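Local coordinates for protein ribonuclease S-3 (PDB 1IQQ) that cleaves RNA as a T2-family ribonuclease of the Japanese pear pistil and takes part in the self-incompatibility by which the plant rejects its own pollen, at residues Lys83-His88 with Pro94-Glu99; His33-Ser38 with Phe103-Lys108; Leu136-Ala141 with Pro151-Gln156; Thr168-Lys173 with Asp180-Phe185. All coordinates share one frame; numbering follows the deposited sequence.

Contact 1: Lys83-His88 with Pro94-Glu99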
# COMPACT_ATOMS: atom_id res chain seq x y z
N LYS A 83 13.70 -6.36 -4.70
CA LYS A 83 12.82 -6.32 -5.91
C LYS A 83 11.92 -5.07 -5.94
O LYS A 83 11.59 -4.59 -7.01
CB LYS A 83 11.95 -7.57 -6.04
CG LYS A 83 12.77 -8.91 -6.18
CD LYS A 83 11.77 -10.08 -6.31
CE LYS A 83 12.40 -11.42 -5.96
NZ LYS A 83 12.05 -11.89 -4.54
N GLU A 84 11.45 -4.65 -4.76
CA GLU A 84 10.61 -3.43 -4.75
C GLU A 84 11.42 -2.25 -5.22
O GLU A 84 10.91 -1.40 -5.96
CB GLU A 84 10.08 -3.17 -3.31
CG GLU A 84 9.14 -4.34 -2.81
CD GLU A 84 7.87 -4.51 -3.61
OE1 GLU A 84 7.37 -3.58 -4.33
OE2 GLU A 84 7.32 -5.64 -3.51
N TRP A 85 12.66 -2.18 -4.78
CA TRP A 85 13.51 -1.11 -5.25
C TRP A 85 13.77 -1.26 -6.75
O TRP A 85 13.67 -0.31 -7.51
CB TRP A 85 14.82 -1.08 -4.47
CG TRP A 85 15.90 -0.32 -5.19
CD1 TRP A 85 17.04 -0.85 -5.74
CD2 TRP A 85 15.92 1.07 -5.47
NE1 TRP A 85 17.77 0.14 -6.37
CE2 TRP A 85 17.09 1.33 -6.20
CE3 TRP A 85 15.04 2.13 -5.17
CZ2 TRP A 85 17.41 2.61 -6.65
CZ3 TRP A 85 15.36 3.38 -5.60
CH2 TRP A 85 16.55 3.62 -6.35
N MET A 86 14.21 -2.44 -7.16
CA MET A 86 14.54 -2.56 -8.59
C MET A 86 13.38 -2.36 -9.53
O MET A 86 13.55 -1.74 -10.62
CB MET A 86 15.22 -3.92 -8.85
CG MET A 86 16.67 -4.00 -8.30
SD MET A 86 17.71 -2.69 -8.81
CE MET A 86 17.97 -3.16 -10.56
N LYS A 87 12.22 -2.90 -9.18
CA LYS A 87 11.07 -2.76 -10.06
C LYS A 87 10.37 -1.42 -10.01
O LYS A 87 9.96 -0.88 -11.04
CB LYS A 87 10.03 -3.82 -9.78
CG LYS A 87 8.90 -3.81 -10.76
CD LYS A 87 7.94 -5.01 -10.56
CE LYS A 87 6.73 -4.79 -11.44
NZ LYS A 87 5.52 -5.62 -11.13
N HIS A 88 10.24 -0.88 -8.81
CA HIS A 88 9.50 0.40 -8.66
C HIS A 88 10.30 1.63 -8.22
O HIS A 88 10.23 2.66 -8.88
CB HIS A 88 8.36 0.13 -7.67
CG HIS A 88 7.40 -0.90 -8.16
ND1 HIS A 88 6.57 -0.65 -9.21
CD2 HIS A 88 7.12 -2.16 -7.73
CE1 HIS A 88 5.79 -1.70 -9.41
NE2 HIS A 88 6.10 -2.63 -8.52
N PRO A 94 14.33 12.12 -9.90
CA PRO A 94 15.22 12.27 -8.76
C PRO A 94 14.46 12.43 -7.46
O PRO A 94 15.09 12.52 -6.45
CB PRO A 94 16.03 13.52 -9.14
CG PRO A 94 14.98 14.32 -9.71
CD PRO A 94 14.22 13.40 -10.63
N THR A 95 13.10 12.51 -7.50
CA THR A 95 12.34 12.65 -6.25
C THR A 95 12.78 11.53 -5.30
O THR A 95 13.01 11.78 -4.15
CB THR A 95 10.88 12.53 -6.50
OG1 THR A 95 10.49 13.68 -7.30
CG2 THR A 95 10.06 12.68 -5.17
N ILE A 96 12.91 10.32 -5.84
CA ILE A 96 13.50 9.19 -5.06
C ILE A 96 15.00 9.09 -5.55
O ILE A 96 15.22 8.81 -6.72
CB ILE A 96 12.77 7.87 -5.42
CG1 ILE A 96 11.24 8.00 -5.12
CG2 ILE A 96 13.45 6.69 -4.65
CD1 ILE A 96 10.88 8.28 -3.68
N ASP A 97 15.94 9.38 -4.65
CA ASP A 97 17.34 9.46 -5.09
C ASP A 97 18.08 8.15 -5.23
O ASP A 97 18.94 8.01 -6.09
CB ASP A 97 18.09 10.35 -4.11
CG ASP A 97 19.51 10.66 -4.57
OD1 ASP A 97 19.68 11.56 -5.44
OD2 ASP A 97 20.42 10.03 -4.02
N ASN A 98 17.81 7.21 -4.34
CA ASN A 98 18.60 5.99 -4.30
C ASN A 98 17.81 5.01 -3.45
O ASN A 98 16.76 5.36 -2.87
CB ASN A 98 19.97 6.34 -3.64
CG ASN A 98 19.84 6.78 -2.18
OD1 ASN A 98 19.59 5.99 -1.26
ND2 ASN A 98 20.05 8.08 -1.94
N GLU A 99 18.31 3.78 -3.36
CA GLU A 99 17.58 2.74 -2.62
C GLU A 99 17.28 3.07 -1.18
O GLU A 99 16.19 2.80 -0.67
CB GLU A 99 18.39 1.42 -2.71
CG GLU A 99 17.78 0.26 -1.96
CD GLU A 99 18.53 -1.05 -2.15
OE1 GLU A 99 19.32 -1.20 -3.11
OE2 GLU A 99 18.28 -1.96 -1.32
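Trp85 lays one face of its indole under Glu99. The alpha carbon of Glu99 sits over the six-membered ring, CA to centroid 3.6 Å and only 9° off the ring normal, a CH-pi contact. From there the glutamate chain runs obliquely over the bicycle: CB lies 3.7 Å from both Trp85 CD2 and CE2, CG passes above the five-membered ring near Trp85 CG, and Glu99 OE1 ends 3.5 Å from Trp85 CD1. Carboxylate and indole planes stand 23° apart, so the acid lies nearly parallel to the ring, OE1 above it on the CD1 side. The extended chain (CG anti to the backbone N, chi1 178°) keeps its methylenes along the ring while the other oxygen, OE2, forms a salt bridge with Arg56. A tryptophan suits this place because its broad face can take both backbone and aliphatic chain: Trp85 CH2 lies 3.5 Å from Glu99 N. At the rim, in the plane of the ring, Ile96 brings its CG2 methyl to 3.9 Å from Trp85 CZ3. Asn98, the N-cap residue, turns its OD1 to His101 N, and its ND2 gives Asp97 OD2 a nearly straight bond of 2.9 Å. The contact thus seats the start of helix 99-112 on helix 77-89, whose Glu84, Lys87 and His88 belong to the active site, while Ile96 reaches on to Phe4 of strand 3-10 and to Tyr102 and Thr105 of helix 99-112.

Contact 2: His33-Ser38 with Phe103-Lys108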
# COMPACT_ATOMS: atom_id res chain seq x y z
N HIS A 33 2.52 -2.24 0.93
CA HIS A 33 2.64 -3.18 -0.19
C HIS A 33 3.48 -2.58 -1.31
O HIS A 33 4.15 -3.31 -2.04
CB HIS A 33 1.27 -3.54 -0.75
CG HIS A 33 1.29 -4.41 -1.96
ND1 HIS A 33 1.44 -5.78 -1.90
CD2 HIS A 33 1.18 -4.10 -3.27
CE1 HIS A 33 1.42 -6.29 -3.13
NE2 HIS A 33 1.26 -5.29 -3.98
N GLY A 34 3.42 -1.28 -1.52
CA GLY A 34 4.27 -0.71 -2.54
C GLY A 34 4.25 0.80 -2.55
O GLY A 34 3.31 1.45 -2.05
N LEU A 35 5.26 1.37 -3.19
CA LEU A 35 5.30 2.82 -3.52
C LEU A 35 5.71 2.83 -5.00
O LEU A 35 6.89 2.53 -5.34
CB LEU A 35 6.28 3.60 -2.69
CG LEU A 35 6.18 5.16 -2.41
CD1 LEU A 35 7.53 5.94 -2.40
CD2 LEU A 35 4.95 5.86 -3.02
N TRP A 36 4.71 3.07 -5.82
CA TRP A 36 4.91 2.96 -7.27
C TRP A 36 4.91 4.21 -8.08
O TRP A 36 3.91 4.92 -8.06
CB TRP A 36 3.81 2.11 -7.93
CG TRP A 36 3.67 0.70 -7.43
CD1 TRP A 36 4.49 0.00 -6.56
CD2 TRP A 36 2.63 -0.19 -7.84
NE1 TRP A 36 3.98 -1.30 -6.42
CE2 TRP A 36 2.86 -1.43 -7.20
CE3 TRP A 36 1.51 -0.06 -8.68
CZ2 TRP A 36 2.00 -2.56 -7.40
CZ3 TRP A 36 0.67 -1.17 -8.87
CH2 TRP A 36 0.93 -2.39 -8.23
N PRO A 37 6.02 4.56 -8.72
CA PRO A 37 6.02 5.73 -9.63
C PRO A 37 5.03 5.20 -10.71
O PRO A 37 5.16 4.03 -11.24
CB PRO A 37 7.46 5.75 -10.16
CG PRO A 37 8.27 5.19 -9.02
CD PRO A 37 7.38 4.06 -8.48
N SER A 38 4.03 6.00 -11.07
CA SER A 38 2.95 5.54 -11.95
C SER A 38 2.62 6.50 -13.04
O SER A 38 2.98 7.67 -12.95
CB SER A 38 1.67 5.35 -11.11
OG SER A 38 1.98 4.44 -10.06
N PHE A 103 13.32 3.77 0.66
CA PHE A 103 12.73 3.18 1.83
C PHE A 103 12.55 4.22 2.93
O PHE A 103 11.58 4.16 3.66
CB PHE A 103 13.60 2.00 2.24
CG PHE A 103 13.48 0.82 1.31
CD1 PHE A 103 12.25 0.18 1.07
CD2 PHE A 103 14.62 0.36 0.61
CE1 PHE A 103 12.20 -0.87 0.15
CE2 PHE A 103 14.54 -0.69 -0.30
CZ PHE A 103 13.32 -1.30 -0.53
N GLU A 104 13.51 5.14 3.06
CA GLU A 104 13.31 6.21 4.07
C GLU A 104 12.11 7.06 3.71
O GLU A 104 11.40 7.52 4.60
CB GLU A 104 14.58 7.09 4.12
CG GLU A 104 15.76 6.39 4.74
CD GLU A 104 17.11 7.00 4.36
OE1 GLU A 104 17.14 8.04 3.63
OE2 GLU A 104 18.14 6.40 4.79
N THR A 105 11.86 7.26 2.42
CA THR A 105 10.71 8.05 1.97
C THR A 105 9.41 7.33 2.35
O THR A 105 8.45 7.95 2.83
CB THR A 105 10.75 8.23 0.48
OG1 THR A 105 11.87 9.09 0.16
CG2 THR A 105 9.42 8.88 -0.01
N VAL A 106 9.34 6.00 2.15
CA VAL A 106 8.14 5.24 2.59
C VAL A 106 7.90 5.32 4.08
O VAL A 106 6.77 5.48 4.53
CB VAL A 106 8.32 3.77 2.18
CG1 VAL A 106 7.28 2.87 2.82
CG2 VAL A 106 8.15 3.68 0.63
N ILE A 107 8.97 5.23 4.87
CA ILE A 107 8.85 5.32 6.35
C ILE A 107 8.36 6.72 6.73
O ILE A 107 7.45 6.84 7.61
CB ILE A 107 10.25 5.02 6.99
CG1 ILE A 107 10.61 3.53 6.82
CG2 ILE A 107 10.26 5.48 8.50
CD1 ILE A 107 12.13 3.18 7.00
N LYS A 108 8.87 7.72 6.03
CA LYS A 108 8.45 9.11 6.27
C LYS A 108 6.95 9.27 5.97
O LYS A 108 6.21 9.96 6.71
CB LYS A 108 9.25 10.09 5.41
CG LYS A 108 9.17 11.50 5.99
CD LYS A 108 10.21 12.32 5.31
CE LYS A 108 9.73 12.66 3.96
NZ LYS A 108 9.03 13.95 4.11
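Leu35 reaches from strand 30-38 toward helix 99-112 and meets Val106 along much of its length. Its CB lies 3.8 Å from Val106 CG2; the branch point, CG, is 3.9 Å from the same methyl; and the CD1 methyl, at 3.8 Å from Val106 CG2, keeps the pair in touch to the end. One valine methyl therefore serves three successive carbons, the two side chains running past each other in opposite directions. A chi1 of -156°, with CG anti to the backbone N, sends Leu35 CG toward the helix, and the unstaggered chi2 of -142° then sets CD1 toward Thr105, 4.2 Å from its CG2, a looser contact at the tip. Branched aliphatic residues fit a buried seam of this kind, since they fill it without a polar group to satisfy. Thr105 offers its methyl here while its OG1 bonds to His101 O in the preceding turn. Phe4 of strand 3-10 also touches Leu35, and Tyr102 OH bonds to Leu35 O. This is a helix laid against a beta-sheet, as in the alpha+beta fold of RNase T2 enzymes; the same strand carries the proton donor His33, which with Gly34 forms a classic beta bulge opposite Thr7.

Contact 3: Leu136-Ala141 with Pro151-Gln156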
# COMPACT_ATOMS: atom_id res chain seq x y z
N LEU A 136 -18.80 3.57 1.35
CA LEU A 136 -18.65 5.03 1.50
C LEU A 136 -18.08 5.37 2.85
O LEU A 136 -17.41 6.37 2.92
CB LEU A 136 -20.00 5.74 1.34
CG LEU A 136 -19.92 7.26 1.22
CD1 LEU A 136 -18.93 7.69 0.15
CD2 LEU A 136 -21.37 7.70 0.81
N ASP A 137 -18.37 4.58 3.89
CA ASP A 137 -17.82 4.91 5.21
C ASP A 137 -16.31 4.67 5.20
O ASP A 137 -15.57 5.46 5.81
CB ASP A 137 -18.50 4.11 6.31
CG ASP A 137 -19.96 4.52 6.53
OD1 ASP A 137 -20.29 5.68 6.27
OD2 ASP A 137 -20.75 3.65 6.96
N ILE A 138 -15.82 3.62 4.54
CA ILE A 138 -14.39 3.41 4.47
C ILE A 138 -13.75 4.55 3.65
O ILE A 138 -12.73 5.10 4.05
CB ILE A 138 -14.13 2.04 3.77
CG1 ILE A 138 -14.70 0.93 4.66
CG2 ILE A 138 -12.57 1.85 3.65
CD1 ILE A 138 -14.78 -0.44 4.00
N GLU A 139 -14.30 4.86 2.46
CA GLU A 139 -13.82 5.95 1.64
C GLU A 139 -13.85 7.29 2.36
O GLU A 139 -12.81 8.01 2.28
CB GLU A 139 -14.60 6.05 0.30
CG GLU A 139 -14.42 4.75 -0.59
CD GLU A 139 -15.27 4.81 -1.85
OE1 GLU A 139 -16.41 5.31 -1.75
OE2 GLU A 139 -14.78 4.36 -2.91
N ASN A 140 -14.92 7.59 3.07
CA ASN A 140 -15.00 8.89 3.78
C ASN A 140 -13.89 8.94 4.82
O ASN A 140 -13.24 10.00 4.95
CB ASN A 140 -16.30 9.07 4.57
CG ASN A 140 -17.48 9.43 3.74
OD1 ASN A 140 -17.34 9.88 2.63
ND2 ASN A 140 -18.69 9.25 4.34
N ALA A 141 -13.62 7.85 5.53
CA ALA A 141 -12.57 7.84 6.55
C ALA A 141 -11.21 8.12 5.93
O ALA A 141 -10.40 8.94 6.49
CB ALA A 141 -12.55 6.47 7.25
N PRO A 151 -9.14 7.58 -2.59
CA PRO A 151 -8.21 6.44 -2.61
C PRO A 151 -8.70 5.38 -3.57
O PRO A 151 -9.82 5.44 -4.03
CB PRO A 151 -8.27 5.93 -1.17
CG PRO A 151 -9.74 6.19 -0.78
CD PRO A 151 -10.06 7.57 -1.45
N LYS A 152 -7.80 4.46 -3.88
CA LYS A 152 -8.14 3.30 -4.69
C LYS A 152 -8.18 2.12 -3.71
O LYS A 152 -7.21 1.84 -2.92
CB LYS A 152 -7.10 3.07 -5.79
CG LYS A 152 -7.37 1.75 -6.56
CD LYS A 152 -6.52 1.70 -7.86
CE LYS A 152 -6.78 0.35 -8.59
NZ LYS A 152 -5.96 0.41 -9.86
N LEU A 153 -9.30 1.38 -3.74
CA LEU A 153 -9.50 0.25 -2.83
C LEU A 153 -9.50 -1.09 -3.58
O LEU A 153 -9.97 -1.18 -4.71
CB LEU A 153 -10.82 0.39 -2.10
CG LEU A 153 -10.83 1.15 -0.77
CD1 LEU A 153 -10.32 2.56 -0.99
CD2 LEU A 153 -12.26 1.20 -0.24
N LYS A 154 -9.02 -2.12 -2.89
CA LYS A 154 -9.01 -3.49 -3.42
C LYS A 154 -9.69 -4.36 -2.39
O LYS A 154 -9.40 -4.27 -1.18
CB LYS A 154 -7.58 -4.02 -3.58
CG LYS A 154 -7.61 -5.43 -4.17
CD LYS A 154 -6.16 -5.95 -4.39
CE LYS A 154 -6.12 -7.14 -5.32
NZ LYS A 154 -4.67 -7.31 -5.73
N CYS A 155 -10.60 -5.22 -2.85
CA CYS A 155 -11.31 -6.17 -1.98
C CYS A 155 -11.13 -7.60 -2.57
O CYS A 155 -10.58 -7.75 -3.65
CB CYS A 155 -12.80 -5.86 -1.96
SG CYS A 155 -13.21 -4.41 -0.94
N GLN A 156 -11.58 -8.61 -1.81
CA GLN A 156 -11.56 -9.97 -2.36
C GLN A 156 -12.78 -10.68 -1.86
O GLN A 156 -13.28 -10.42 -0.75
CB GLN A 156 -10.31 -10.74 -1.91
CG GLN A 156 -10.21 -10.89 -0.43
CD GLN A 156 -8.83 -11.43 0.01
OE1 GLN A 156 -7.96 -11.53 -0.80
NE2 GLN A 156 -8.67 -11.71 1.30
O HOH W 1 -12.41 5.79 -3.31
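Helix residues 136-141 lie beside the start of strand 152-158, with the backbones closest at Glu139 and Pro151, whose CA atoms are 7.1 Å apart. Leu153 points from the strand toward the helix and sets its CD2 methyl against two residues: Ile138 CG2 at 4.0 Å and Glu139 CG at 4.2 Å, crossing both chains at a slant. The isoleucine methyl is placed for this by a chi1 of -65°, which puts CG2 anti to the backbone N and CG1 beside it. Apolar Ile138 suits the buried face of the helix, and it also touches Ile198 of strand 198-199, while Leu153 packs on Leu135 and Cys193. The extended chain of Glu139 lends a methylene to the leucine and carries the carboxylate beyond the apolar patch, where one water joins the segments, donating to Glu139 OE2 over 2.8 Å and to Pro151 O over 2.7 Å. The carboxylate, probably ionised, and the carbonyl would then have no hydrogen for each other; the water supplies both. The chemistry is divided: van der Waals contact on the buried side, and on the partly exposed side a water bridge from the helix to the residue just ahead of the strand.

Contact 4: Thr168-Lys173 with Asp180-Phe185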
# COMPACT_ATOMS: atom_id res chain seq x y z
N THR A 168 -4.92 2.39 -1.39
CA THR A 168 -3.87 3.15 -1.99
C THR A 168 -4.16 4.62 -1.89
O THR A 168 -5.29 5.08 -2.17
CB THR A 168 -3.80 2.81 -3.50
OG1 THR A 168 -3.44 1.42 -3.64
CG2 THR A 168 -2.76 3.73 -4.25
N LEU A 169 -3.17 5.39 -1.45
CA LEU A 169 -3.22 6.86 -1.40
C LEU A 169 -2.36 7.34 -2.56
O LEU A 169 -1.20 6.91 -2.68
CB LEU A 169 -2.64 7.40 -0.07
CG LEU A 169 -3.18 6.70 1.14
CD1 LEU A 169 -2.58 7.40 2.36
CD2 LEU A 169 -4.69 6.83 1.22
N CYS A 170 -2.87 8.21 -3.43
CA CYS A 170 -2.11 8.69 -4.58
C CYS A 170 -1.62 10.10 -4.33
O CYS A 170 -2.27 10.89 -3.59
CB CYS A 170 -2.98 8.65 -5.84
SG CYS A 170 -3.38 6.93 -6.26
N SER A 171 -0.44 10.43 -4.89
CA SER A 171 0.12 11.78 -4.71
C SER A 171 0.74 12.24 -5.96
O SER A 171 0.90 11.43 -6.92
CB SER A 171 1.12 11.78 -3.52
OG SER A 171 2.15 10.79 -3.68
N ASP A 172 1.00 13.54 -6.03
CA ASP A 172 1.60 14.13 -7.20
C ASP A 172 3.04 13.73 -7.46
O ASP A 172 3.62 12.98 -6.72
CB ASP A 172 1.34 15.68 -7.18
CG ASP A 172 2.12 16.41 -6.16
OD1 ASP A 172 3.10 15.90 -5.62
OD2 ASP A 172 1.74 17.62 -5.91
N LYS A 173 3.58 14.22 -8.58
CA LYS A 173 4.92 13.81 -8.95
C LYS A 173 5.98 14.03 -7.87
O LYS A 173 6.96 13.26 -7.76
CB LYS A 173 5.28 14.46 -10.30
CG LYS A 173 6.53 13.81 -10.92
CD LYS A 173 6.65 14.26 -12.38
CE LYS A 173 7.87 13.62 -13.03
NZ LYS A 173 7.82 13.54 -14.53
N ASP A 180 -6.40 12.61 -6.39
CA ASP A 180 -7.33 11.48 -6.49
C ASP A 180 -6.63 10.36 -7.29
O ASP A 180 -5.92 10.59 -8.29
CB ASP A 180 -8.59 11.89 -7.28
CG ASP A 180 -9.48 12.86 -6.56
OD1 ASP A 180 -9.55 12.90 -5.33
OD2 ASP A 180 -10.19 13.59 -7.33
N CYS A 181 -6.87 9.09 -6.90
CA CYS A 181 -6.30 7.97 -7.62
C CYS A 181 -7.12 7.75 -8.91
O CYS A 181 -8.34 7.67 -8.86
CB CYS A 181 -6.39 6.70 -6.79
SG CYS A 181 -5.24 6.60 -5.38
N PRO A 182 -6.43 7.69 -10.06
CA PRO A 182 -7.11 7.46 -11.32
C PRO A 182 -7.28 5.90 -11.45
O PRO A 182 -6.76 5.15 -10.64
CB PRO A 182 -6.15 8.11 -12.34
CG PRO A 182 -4.72 7.79 -11.80
CD PRO A 182 -4.97 7.97 -10.22
N HIS A 183 -8.04 5.43 -12.38
CA HIS A 183 -8.12 3.99 -12.55
C HIS A 183 -8.62 3.03 -11.45
O HIS A 183 -7.94 2.02 -11.10
CB HIS A 183 -6.78 3.48 -13.07
CG HIS A 183 -6.20 4.39 -14.11
ND1 HIS A 183 -7.00 4.99 -15.06
CD2 HIS A 183 -4.94 4.81 -14.34
CE1 HIS A 183 -6.25 5.74 -15.85
NE2 HIS A 183 -5.00 5.65 -15.43
N PRO A 184 -9.80 3.32 -10.88
CA PRO A 184 -10.34 2.42 -9.86
C PRO A 184 -10.75 1.14 -10.60
O PRO A 184 -10.93 1.14 -11.85
CB PRO A 184 -11.62 3.13 -9.37
CG PRO A 184 -11.90 4.15 -10.42
CD PRO A 184 -10.56 4.59 -10.89
N PHE A 185 -10.82 0.05 -9.84
CA PHE A 185 -11.26 -1.21 -10.45
C PHE A 185 -12.72 -1.17 -10.96
O PHE A 185 -13.54 -0.46 -10.38
CB PHE A 185 -11.12 -2.34 -9.46
CG PHE A 185 -9.68 -2.62 -9.05
CD1 PHE A 185 -8.66 -2.77 -9.99
CD2 PHE A 185 -9.38 -2.71 -7.70
CE1 PHE A 185 -7.34 -3.02 -9.59
CE2 PHE A 185 -8.03 -2.97 -7.29
CZ PHE A 185 -7.05 -3.12 -8.23
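Residues 168-173, on strand 161-171, and the irregular chain 180-185 come closest at Cys170 and Cys181, where the CA atoms are 5.2 Å apart. Between them runs a disulfide, Cys170 SG to Cys181 SG 2.1 Å, with a torsion of 103° about the sulfur-sulfur bond, near the right angle that such bonds favour. Both sulfurs stand beside their own backbone N and anti to the carbonyl carbon (chi1 -66° in Cys170 and -73° in Cys181), so the two halves of the bridge have nearly the same chi1. The link is compact: Cys170 CB lies 3.8 Å from Cys181 CA. Few other atoms of the two segments meet round the bridge, though Cys170 also touches Tyr3 and Ile179. Thr168, two residues back on the same side of the strand, turns its CG2 methyl to 4.0 Å from Cys181 SG, and its carbonyl oxygen O is 3.6 Å from that sulfur. A threonine fits here because its two branches divide the work, the methyl facing the disulfide while OG1 bonds to Thr7 OG1 on strand 3-10. Pro182 borders the other sulfur, its CD 4.4 Å from Cys170 SG. Asp180 directs its side chain elsewhere, OD1 accepting from Lys150 N. A covalent bond in a secreted protein holds two segments together whatever the weaker contacts around it contribute. Here it fastens a stretch without helix or strand to a strand of the central sheet, and since only ten residues lie between the cysteines, it closes a small loop that includes strand 178-179.

How the contacts relate
Contacts 1 and 2 lie 8 Å apart, centre to centre, and touch, His88 stacking its ring on Trp36; along the chain, contact 1 falls between the two segments of contact 2. Together they join strand 30-38 and helices 77-89 and 99-112, which bring His33, Glu84, Lys87 and His88 into one active site. Contacts 3 and 4 follow in sequence and meet where neighbouring strands 152-158 and 161-171 pair. The sheet reached by contacts 2, 3 and 4 thus connects the catalytic side with contact 3 across the chain's centre, 27 Å from contact 1; contact 4, which touches both, lies between, its centre 19 Å from that of contact 1 and 12 Å from that of contact 3.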